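Local coordinates for peptide ABC transporter, peptide-binding protein (Enterococcus faecalis, PDB 3O6P) that probably binds peptides outside the cell and delivers them to an ABC importer, and is represented here by a C-terminal part of the whole protein, at residues 182-187 and 215-221; 66-72 and 206-210; 168-174 and 187-192. All coordinates share one frame. Where two conformers were deposited one is given. Numbering follows the deposited sequence.

Two consecutive helices, 185-195 and 202-218, carry all three contacts. Contact 1 joins the start of the first to the end of the second, and contact 3 sets the first against the loop after helix 165-168; both use F187, their centres about 9 Å apart. Contact 2, its centre about 16 Å from theirs, sits nearer the start of helix 202-218, against helix 68-72. All are partly buried, their centres about 10 (contact 1), 14 (contact 3) and 17 Å (contact 2) from the chain centre. Contact 1 ties helix ends through the D219 carboxylate, contact 2 is mainly aromatic and aliphatic with one indole hydrogen bond, and contact 3 runs from buried F187 to a salt bridge and waters.

Contact 1. Residues 182-187 and 215-221; sequences YNNAEF and TIMGDMG
Two helix ends meet here: the N-cap that starts helix 185-195 and the Schellman motif that closes helix 202-218. The chain runs extended from Y182 to N184 and turns helical at A185, while 215-218 is the last helical turn of its partner. CA atoms come closest at Y182-G221 (6.0 Å) and F187-T215 (5.8 Å). Y182, chi1 t, reaches its ring past the helix end: CE1 is 3.4 Å from G221 CA, CE2 is 3.7 Å from I216 CG1, and OH donates to D219 OD1 at 2.6 Å. N184, also t, is the N-cap residue and works in two directions, its OD1 accepting from F187 N at 2.9 Å while its ND2 donates to D219 OD2 at 2.9 Å. One carboxylate, on D219 with chi1 p, thus receives both donors. E186 brings only its CB near T215 CG2 (4.4 Å); its OE2 belongs to a salt bridge with K189. F187, chi1 t, meets I216 CG2 through CE1 at 3.6 Å and T215 CG2 through CB at 3.9 Å, while T215 OG1 bonds back to N211 O. D219 is the first residue to leave helical angles, and R26 from helix 23-31 holds its carbonyl. M220, a selenomethionine, takes positive phi (42/58) as the C-prime residue and points away from 182-187. The helix is then closed by G221 N to I216 O at 2.9 Å and, weakly, by M220 N to M217 O at 3.3 Å.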
loop_
_atom_site.group_PDB
_atom_site.type_symbol
_atom_site.label_atom_id
_atom_site.label_comp_id
_atom_site.label_asym_id
_atom_site.label_seq_id
_atom_site.Cartn_x
_atom_site.Cartn_y
_atom_site.Cartn_z
ATOM N N TYR A 182 -5.160 -3.446 -8.452
ATOM C CA TYR A 182 -6.081 -2.528 -7.815
ATOM C C TYR A 182 -6.829 -1.820 -8.934
ATOM O O TYR A 182 -6.244 -1.437 -9.956
ATOM C CB TYR A 182 -5.294 -1.497 -7.026
ATOM C CG TYR A 182 -6.126 -0.379 -6.437
ATOM C CD1 TYR A 182 -7.075 -0.647 -5.439
ATOM C CD2 TYR A 182 -5.930 0.957 -6.842
ATOM C CE1 TYR A 182 -7.813 0.385 -4.861
ATOM C CE2 TYR A 182 -6.663 2.016 -6.261
ATOM C CZ TYR A 182 -7.588 1.716 -5.257
ATOM O OH TYR A 182 -8.330 2.715 -4.674
ATOM N N ASN A 183 -8.132 -1.671 -8.748
ATOM C CA ASN A 183 -8.971 -1.081 -9.775
ATOM C C ASN A 183 -10.091 -0.271 -9.136
ATOM O O ASN A 183 -11.148 -0.805 -8.748
ATOM C CB ASN A 183 -9.531 -2.160 -10.721
ATOM C CG ASN A 183 -10.250 -1.560 -11.941
ATOM O OD1 ASN A 183 -10.691 -0.418 -11.928
ATOM N ND2 ASN A 183 -10.372 -2.343 -12.986
ATOM N N ASN A 184 -9.842 1.025 -9.021
ATOM C CA ASN A 184 -10.805 1.949 -8.470
ATOM C C ASN A 184 -11.001 3.041 -9.518
ATOM O O ASN A 184 -10.057 3.760 -9.882
ATOM C CB ASN A 184 -10.260 2.509 -7.141
ATOM C CG ASN A 184 -11.201 3.521 -6.487
ATOM O OD1 ASN A 184 -11.564 4.506 -7.093
ATOM N ND2 ASN A 184 -11.563 3.284 -5.228
ATOM N N ALA A 185 -12.233 3.132 -10.010
ATOM C CA ALA A 185 -12.588 4.078 -11.076
ATOM C C ALA A 185 -12.305 5.546 -10.716
ATOM O O ALA A 185 -11.848 6.324 -11.581
ATOM C CB ALA A 185 -14.042 3.880 -11.522
ATOM N N GLU A 186 -12.565 5.939 -9.475
ATOM C CA GLU A 186 -12.258 7.313 -9.060
ATOM C C GLU A 186 -10.767 7.558 -8.962
ATOM O O GLU A 186 -10.278 8.628 -9.353
ATOM C CB GLU A 186 -12.964 7.670 -7.757
ATOM C CG GLU A 186 -14.399 8.057 -8.010
ATOM C CD GLU A 186 -14.497 9.158 -9.042
ATOM O OE1 GLU A 186 -15.032 8.907 -10.146
ATOM O OE2 GLU A 186 -14.030 10.273 -8.760
ATOM N N PHE A 187 -10.033 6.563 -8.470
ATOM C CA PHE A 187 -8.584 6.699 -8.452
ATOM C C PHE A 187 -8.063 6.939 -9.870
ATOM O O PHE A 187 -7.292 7.910 -10.108
ATOM C CB PHE A 187 -7.898 5.490 -7.839
ATOM C CG PHE A 187 -6.404 5.661 -7.727
ATOM C CD1 PHE A 187 -5.847 6.347 -6.628
ATOM C CD2 PHE A 187 -5.557 5.160 -8.720
ATOM C CE1 PHE A 187 -4.489 6.516 -6.502
ATOM C CE2 PHE A 187 -4.166 5.331 -8.618
ATOM C CZ PHE A 187 -3.624 6.018 -7.512
ATOM N N THR A 215 -7.954 8.764 -2.230
ATOM C CA THR A 215 -8.819 7.668 -2.700
ATOM C C THR A 215 -8.193 6.295 -2.412
ATOM O O THR A 215 -8.836 5.425 -1.826
ATOM C CB THR A 215 -9.102 7.805 -4.197
ATOM O OG1 THR A 215 -9.788 9.053 -4.425
ATOM C CG2 THR A 215 -9.988 6.645 -4.695
ATOM N N ILE A 216 -6.940 6.117 -2.796
ATOM C CA ILE A 216 -6.288 4.815 -2.574
ATOM C C ILE A 216 -6.063 4.535 -1.093
ATOM O O ILE A 216 -6.178 3.393 -0.662
ATOM C CB ILE A 216 -5.006 4.634 -3.423
ATOM C CG1 ILE A 216 -4.548 3.169 -3.393
ATOM C CG2 ILE A 216 -3.911 5.629 -3.019
ATOM C CD1 ILE A 216 -3.461 2.869 -4.417
HETATM N N MSE A 217 -5.801 5.579 -0.296
HETATM C CA MSE A 217 -5.692 5.348 1.151
HETATM C C MSE A 217 -7.044 5.104 1.781
HETATM O O MSE A 217 -7.157 4.345 2.764
HETATM C CB MSE A 217 -4.950 6.501 1.815
HETATM C CG MSE A 217 -3.465 6.476 1.433
HETATM SE SE MSE A 217 -2.473 4.908 2.046
HETATM C CE MSE A 217 -2.609 3.794 0.460
ATOM N N GLY A 218 -8.084 5.709 1.191
ATOM C CA GLY A 218 -9.448 5.565 1.733
ATOM C C GLY A 218 -10.028 4.173 1.555
ATOM O O GLY A 218 -10.844 3.743 2.363
ATOM N N ASP A 219 -9.633 3.472 0.495
ATOM C CA ASP A 219 -10.061 2.069 0.343
ATOM C C ASP A 219 -8.870 1.107 0.482
ATOM O O ASP A 219 -8.980 -0.048 0.133
ATOM C CB ASP A 219 -10.947 1.782 -0.913
ATOM C CG ASP A 219 -10.181 1.794 -2.209
ATOM O OD1 ASP A 219 -9.008 2.247 -2.209
ATOM O OD2 ASP A 219 -10.755 1.342 -3.241
HETATM N N MSE A 220 -7.752 1.615 1.022
HETATM C CA MSE A 220 -6.520 0.845 1.260
HETATM C C MSE A 220 -6.172 -0.087 0.104
HETATM O O MSE A 220 -5.994 -1.296 0.281
HETATM C CB MSE A 220 -6.559 0.105 2.620
HETATM C CG MSE A 220 -5.200 -0.324 3.138
HETATM SE SE MSE A 220 -4.048 1.178 3.566
HETATM C CE MSE A 220 -5.097 2.015 4.967
ATOM N N GLY A 221 -6.006 0.499 -1.076
ATOM C CA GLY A 221 -5.788 -0.310 -2.279
ATOM C C GLY A 221 -4.430 -0.977 -2.311
ATOM O O GLY A 221 -4.248 -2.005 -3.014
#

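Contact 2. Residues 66-72 and 206-210; sequences KDFAKEA and WDDML
F68 turns the edge of its ring to the indole face of W206, a T-shaped pair with its centroid 5.3 Å from that of the six-membered ring and planes at 87°. Both side chains are chi1 t, and F68 CB also lies 3.6 Å from W206 CH2. Over one face of the F68 ring sits L210 CD2, a CH-pi contact 3.9 Å from the centroid; past its edge, F68 CE1 reaches M209 CB at 3.8 Å and F68 CZ lies 3.4 Å from M209 O. L210, chi1 m and chi2 t, wedges the same CD2 between F68 and the next turn, 3.8 Å from E71 CB and 3.9 Å from A72 CB. The polar link is W206 NE1 donating to E71 OE1 at 2.9 Å. D67 is the N-cap of helix 68-72: its OD2 accepts weakly from A69 N (3.2 Å) and K70 N (3.4 Å). The segment axes cross at -66°, 10.7 Å apart at closest, a gap filled by the side chains of F68, W206 and L210; A72 and L210 are the nearest CA pair at 5.6 Å. The short helix, far away in sequence, thus lies obliquely across helix 202-218, whose E213 also touches F68 and A72, while M209 packs onward against A194 of helix 185-195 and L168 of helix 165-168.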
loop_
_atom_site.group_PDB
_atom_site.type_symbol
_atom_site.label_atom_id
_atom_site.label_comp_id
_atom_site.label_asym_id
_atom_site.label_seq_id
_atom_site.Cartn_x
_atom_site.Cartn_y
_atom_site.Cartn_z
ATOM N N LYS A 66 3.168 24.123 1.222
ATOM C CA LYS A 66 2.575 23.007 1.969
ATOM C C LYS A 66 2.965 21.649 1.432
ATOM O O LYS A 66 2.988 21.418 0.223
ATOM C CB LYS A 66 1.064 23.137 2.051
ATOM C CG LYS A 66 0.607 24.417 2.747
ATOM C CD LYS A 66 -0.912 24.605 2.643
ATOM C CE LYS A 66 -1.376 24.866 1.198
ATOM N NZ LYS A 66 -0.764 26.103 0.617
ATOM N N ASP A 67 3.285 20.749 2.350
ATOM C CA ASP A 67 3.705 19.422 1.972
ATOM C C ASP A 67 2.529 18.596 1.456
ATOM O O ASP A 67 1.446 18.638 2.037
ATOM C CB ASP A 67 4.326 18.721 3.174
ATOM C CG ASP A 67 4.871 17.361 2.823
ATOM O OD1 ASP A 67 5.698 17.252 1.886
ATOM O OD2 ASP A 67 4.481 16.397 3.481
ATOM N N PHE A 68 2.747 17.844 0.380
ATOM C CA PHE A 68 1.712 16.948 -0.149
ATOM C C PHE A 68 1.139 16.029 0.926
ATOM O O PHE A 68 -0.079 15.883 1.035
ATOM C CB PHE A 68 2.259 16.077 -1.285
ATOM C CG PHE A 68 1.202 15.242 -1.967
ATOM C CD1 PHE A 68 0.455 15.754 -3.033
ATOM C CD2 PHE A 68 0.951 13.941 -1.537
ATOM C CE1 PHE A 68 -0.534 14.971 -3.659
ATOM C CE2 PHE A 68 -0.023 13.153 -2.144
ATOM C CZ PHE A 68 -0.768 13.672 -3.215
ATOM N N ALA A 69 2.013 15.360 1.677
ATOM C CA ALA A 69 1.539 14.389 2.683
ATOM C C ALA A 69 0.722 15.068 3.783
ATOM O O ALA A 69 -0.293 14.526 4.230
ATOM C CB ALA A 69 2.702 13.587 3.271
ATOM N N LYS A 70 1.147 16.257 4.210
ATOM C CA LYS A 70 0.400 16.988 5.236
ATOM C C LYS A 70 -0.989 17.392 4.729
ATOM O O LYS A 70 -1.985 17.276 5.453
ATOM C CB LYS A 70 1.173 18.212 5.731
ATOM C CG LYS A 70 2.435 17.895 6.484
ATOM C CD LYS A 70 3.214 19.187 6.740
ATOM C CE LYS A 70 4.358 18.998 7.725
ATOM N NZ LYS A 70 4.708 20.295 8.400
ATOM N N GLU A 71 -1.049 17.863 3.486
ATOM C CA GLU A 71 -2.311 18.256 2.876
ATOM C C GLU A 71 -3.262 17.072 2.685
ATOM O O GLU A 71 -4.477 17.210 2.864
ATOM C CB GLU A 71 -2.070 18.958 1.538
ATOM C CG GLU A 71 -1.671 20.406 1.672
ATOM C CD GLU A 71 -1.783 21.151 0.357
ATOM O OE1 GLU A 71 -0.753 21.263 -0.328
ATOM O OE2 GLU A 71 -2.893 21.605 -0.004
ATOM N N ALA A 72 -2.706 15.917 2.324
ATOM C CA ALA A 72 -3.507 14.734 2.068
ATOM C C ALA A 72 -4.071 14.192 3.376
ATOM O O ALA A 72 -5.152 13.614 3.390
ATOM C CB ALA A 72 -2.671 13.653 1.338
ATOM N N TRP A 206 -2.616 19.552 -8.788
ATOM C CA TRP A 206 -2.305 19.273 -7.382
ATOM C C TRP A 206 -3.514 18.677 -6.668
ATOM O O TRP A 206 -3.403 17.688 -5.923
ATOM C CB TRP A 206 -1.874 20.576 -6.687
ATOM C CG TRP A 206 -1.448 20.425 -5.240
ATOM C CD1 TRP A 206 -2.180 20.759 -4.128
ATOM C CD2 TRP A 206 -0.186 19.928 -4.754
ATOM N NE1 TRP A 206 -1.454 20.496 -2.992
ATOM C CE2 TRP A 206 -0.227 19.996 -3.343
ATOM C CE3 TRP A 206 0.978 19.441 -5.377
ATOM C CZ2 TRP A 206 0.849 19.591 -2.537
ATOM C CZ3 TRP A 206 2.060 19.054 -4.570
ATOM C CH2 TRP A 206 1.973 19.114 -3.170
ATOM N N ASP A 207 -4.677 19.280 -6.880
ATOM C CA ASP A 207 -5.879 18.783 -6.235
ATOM C C ASP A 207 -6.254 17.379 -6.744
ATOM O O ASP A 207 -6.727 16.545 -5.974
ATOM C CB ASP A 207 -7.032 19.783 -6.377
ATOM C CG ASP A 207 -6.900 20.985 -5.436
ATOM O OD1 ASP A 207 -6.029 20.992 -4.541
ATOM O OD2 ASP A 207 -7.674 21.951 -5.602
ATOM N N ASP A 208 -6.035 17.118 -8.037
ATOM C CA ASP A 208 -6.252 15.768 -8.591
ATOM C C ASP A 208 -5.329 14.735 -7.917
ATOM O O ASP A 208 -5.762 13.627 -7.542
ATOM C CB ASP A 208 -6.023 15.770 -10.100
ATOM C CG ASP A 208 -7.197 16.353 -10.865
ATOM O OD1 ASP A 208 -8.352 16.212 -10.394
ATOM O OD2 ASP A 208 -6.971 16.909 -11.958
HETATM N N MSE A 209 -4.067 15.104 -7.725
HETATM C CA MSE A 209 -3.131 14.174 -7.098
HETATM C C MSE A 209 -3.483 13.942 -5.632
HETATM O O MSE A 209 -3.426 12.800 -5.155
HETATM C CB MSE A 209 -1.695 14.652 -7.244
HETATM C CG MSE A 209 -1.240 14.646 -8.725
HETATM SE SE MSE A 209 0.619 15.067 -8.924
HETATM C CE MSE A 209 0.610 16.873 -8.215
ATOM N N LEU A 210 -3.856 15.011 -4.912
ATOM C CA LEU A 210 -4.327 14.856 -3.516
ATOM C C LEU A 210 -5.537 13.926 -3.427
ATOM O O LEU A 210 -5.608 13.058 -2.546
ATOM C CB LEU A 210 -4.709 16.209 -2.916
ATOM C CG LEU A 210 -3.558 17.116 -2.497
ATOM C CD1 LEU A 210 -4.166 18.463 -2.106
ATOM C CD2 LEU A 210 -2.815 16.509 -1.319
#

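Contact 3. Residues 168-174 and 187-192; sequences LDLFASD and FDKFVK
Packing forms the inner side. F187, chi1 t, points its ring edge at L168 O (CZ to O 3.2 Å) and A172 N (CE2 to N 3.6 Å), the backbone atoms flanking the 3-10 turn 169-171, and its CE2 lies 3.8 Å from F171 CB. V191, chi1 p, sets CG2 3.9 Å from L168 CB and CG1 4.1 Å from A172 CB. F171 swings its ring away from helix 185-195 to stack edge-to-face with Y8 of strand 5-11. The nearest CA pairs are A172-D188 at 5.3 Å and D169-V191 at 6.3 Å. This joins the loop that follows helix 165-168 to the first turns of helix 185-195, within a part of the family 5 solute-binding fold whose mixed sheet includes strand 5-11. Direct hydrogen bonds gather on D188, chi1 m: its OD1 accepts from S173 N at 2.8 Å and its OD2 from S173 OG at 2.6 Å, so one carboxylate grips both backbone and side chain of S173 (chi1 p) just after the turn. One charged pair lies at the surface, K192 NZ to D174 OD1, a salt bridge of 3.1 Å. Water extends the polar contacts at the other end, where D169 OD1 takes hydrogen bonds from water 1 (O at 2.7 Å) and water 2 (O at 2.8 Å); the O of water 2 also lies 2.6 Å from V191 O, to which it donates.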
loop_
_atom_site.group_PDB
_atom_site.type_symbol
_atom_site.label_atom_id
_atom_site.label_comp_id
_atom_site.label_asym_id
_atom_site.label_seq_id
_atom_site.Cartn_x
_atom_site.Cartn_y
_atom_site.Cartn_z
ATOM N N LEU A 168 1.713 7.708 -7.499
ATOM C CA LEU A 168 0.294 7.499 -7.714
ATOM C C LEU A 168 0.026 6.785 -9.050
ATOM O O LEU A 168 -0.849 5.922 -9.121
ATOM C CB LEU A 168 -0.466 8.820 -7.630
ATOM C CG LEU A 168 -0.338 9.536 -6.281
ATOM C CD1 LEU A 168 -0.771 11.004 -6.439
ATOM C CD2 LEU A 168 -1.206 8.834 -5.200
ATOM N N ASP A 169 0.813 7.101 -10.075
ATOM C CA ASP A 169 0.610 6.486 -11.390
ATOM C C ASP A 169 0.700 4.950 -11.357
ATOM O O ASP A 169 0.085 4.270 -12.176
ATOM C CB ASP A 169 1.627 7.004 -12.425
ATOM C CG ASP A 169 1.345 8.433 -12.886
ATOM O OD1 ASP A 169 0.231 8.966 -12.616
ATOM O OD2 ASP A 169 2.258 9.015 -13.541
ATOM N N LEU A 170 1.464 4.415 -10.406
ATOM C CA LEU A 170 1.694 2.990 -10.323
ATOM C C LEU A 170 0.411 2.220 -10.145
ATOM O O LEU A 170 0.380 1.036 -10.503
ATOM C CB LEU A 170 2.612 2.663 -9.132
ATOM C CG LEU A 170 3.963 3.397 -9.083
ATOM C CD1 LEU A 170 4.675 3.051 -7.760
ATOM C CD2 LEU A 170 4.864 3.066 -10.274
ATOM N N PHE A 171 -0.627 2.876 -9.597
ATOM C CA PHE A 171 -1.822 2.144 -9.164
ATOM C C PHE A 171 -3.037 2.412 -10.026
ATOM O O PHE A 171 -4.151 2.008 -9.703
ATOM C CB PHE A 171 -2.071 2.307 -7.658
ATOM C CG PHE A 171 -0.946 1.763 -6.849
ATOM C CD1 PHE A 171 -0.782 0.381 -6.717
ATOM C CD2 PHE A 171 0.025 2.615 -6.331
ATOM C CE1 PHE A 171 0.305 -0.146 -6.029
ATOM C CE2 PHE A 171 1.131 2.107 -5.651
ATOM C CZ PHE A 171 1.273 0.720 -5.483
ATOM N N ALA A 172 -2.809 3.127 -11.118
ATOM C CA ALA A 172 -3.806 3.196 -12.177
ATOM C C ALA A 172 -4.120 1.753 -12.575
ATOM O O ALA A 172 -3.217 0.897 -12.598
ATOM C CB ALA A 172 -3.259 3.968 -13.380
ATOM N N SER A 173 -5.378 1.487 -12.916
ATOM C CA SER A 173 -5.823 0.111 -13.161
ATOM C C SER A 173 -5.066 -0.557 -14.296
ATOM O O SER A 173 -4.936 -1.775 -14.310
ATOM C CB SER A 173 -7.329 0.074 -13.468
ATOM O OG SER A 173 -7.582 0.756 -14.685
ATOM N N ASP A 174 -4.592 0.251 -15.251
ATOM C CA ASP A 174 -3.897 -0.243 -16.437
ATOM C C ASP A 174 -2.368 -0.072 -16.401
ATOM O O ASP A 174 -1.690 -0.234 -17.430
ATOM C CB ASP A 174 -4.478 0.412 -17.695
ATOM C CG ASP A 174 -4.464 1.948 -17.649
ATOM O OD1 ASP A 174 -4.933 2.550 -18.651
ATOM O OD2 ASP A 174 -4.034 2.555 -16.635
ATOM N N PHE A 187 -10.033 6.563 -8.470
ATOM C CA PHE A 187 -8.584 6.699 -8.452
ATOM C C PHE A 187 -8.063 6.939 -9.870
ATOM O O PHE A 187 -7.292 7.910 -10.108
ATOM C CB PHE A 187 -7.898 5.490 -7.839
ATOM C CG PHE A 187 -6.404 5.661 -7.727
ATOM C CD1 PHE A 187 -5.847 6.347 -6.628
ATOM C CD2 PHE A 187 -5.557 5.160 -8.720
ATOM C CE1 PHE A 187 -4.489 6.516 -6.502
ATOM C CE2 PHE A 187 -4.166 5.331 -8.618
ATOM C CZ PHE A 187 -3.624 6.018 -7.512
ATOM N N ASP A 188 -8.508 6.093 -10.814
ATOM C CA ASP A 188 -8.080 6.246 -12.209
ATOM C C ASP A 188 -8.407 7.651 -12.721
ATOM O O ASP A 188 -7.572 8.298 -13.399
ATOM C CB ASP A 188 -8.788 5.242 -13.126
ATOM C CG ASP A 188 -8.104 3.878 -13.185
ATOM O OD1 ASP A 188 -7.201 3.566 -12.371
ATOM O OD2 ASP A 188 -8.514 3.098 -14.065
ATOM N N LYS A 189 -9.617 8.118 -12.409
ATOM C CA LYS A 189 -10.083 9.424 -12.852
ATOM C C LYS A 189 -9.117 10.500 -12.389
ATOM O O LYS A 189 -8.667 11.312 -13.181
ATOM C CB LYS A 189 -11.496 9.718 -12.321
ATOM C CG LYS A 189 -12.111 11.011 -12.873
ATOM C CD LYS A 189 -13.360 11.389 -12.124
ATOM C CE LYS A 189 -13.005 12.158 -10.858
ATOM N NZ LYS A 189 -14.223 12.593 -10.128
ATOM N N PHE A 190 -8.789 10.498 -11.102
ATOM C CA PHE A 190 -7.919 11.534 -10.547
ATOM C C PHE A 190 -6.480 11.444 -11.095
ATOM O O PHE A 190 -5.900 12.473 -11.497
ATOM C CB PHE A 190 -7.911 11.458 -9.008
ATOM C CG PHE A 190 -9.228 11.820 -8.354
ATOM C CD1 PHE A 190 -9.868 13.030 -8.625
ATOM C CD2 PHE A 190 -9.783 10.968 -7.386
ATOM C CE1 PHE A 190 -11.091 13.364 -7.961
ATOM C CE2 PHE A 190 -10.990 11.285 -6.725
ATOM C CZ PHE A 190 -11.644 12.487 -7.023
ATOM N N VAL A 191 -5.920 10.234 -11.104
ATOM C CA VAL A 191 -4.506 10.102 -11.426
ATOM C C VAL A 191 -4.236 10.377 -12.897
ATOM O O VAL A 191 -3.188 10.924 -13.247
ATOM C CB VAL A 191 -3.883 8.759 -10.920
ATOM C CG1 VAL A 191 -4.403 7.560 -11.701
ATOM C CG2 VAL A 191 -2.380 8.830 -11.001
ATOM N N LYS A 192 -5.191 10.025 -13.753
ATOM C CA LYS A 192 -5.083 10.312 -15.174
ATOM C C LYS A 192 -5.273 11.801 -15.437
ATOM O O LYS A 192 -4.525 12.393 -16.211
ATOM C CB LYS A 192 -6.115 9.504 -15.958
ATOM C CG LYS A 192 -5.917 8.001 -15.873
ATOM C CD LYS A 192 -5.129 7.467 -17.048
ATOM C CE LYS A 192 -5.021 5.932 -17.001
ATOM N NZ LYS A 192 -6.161 5.199 -17.644
HETATM O O HOH W 1 -1.608 8.129 -14.474
HETATM O O HOH W 2 -0.839 11.552 -12.289
HETATM O O HOH W 3 -7.207 1.957 -9.992
#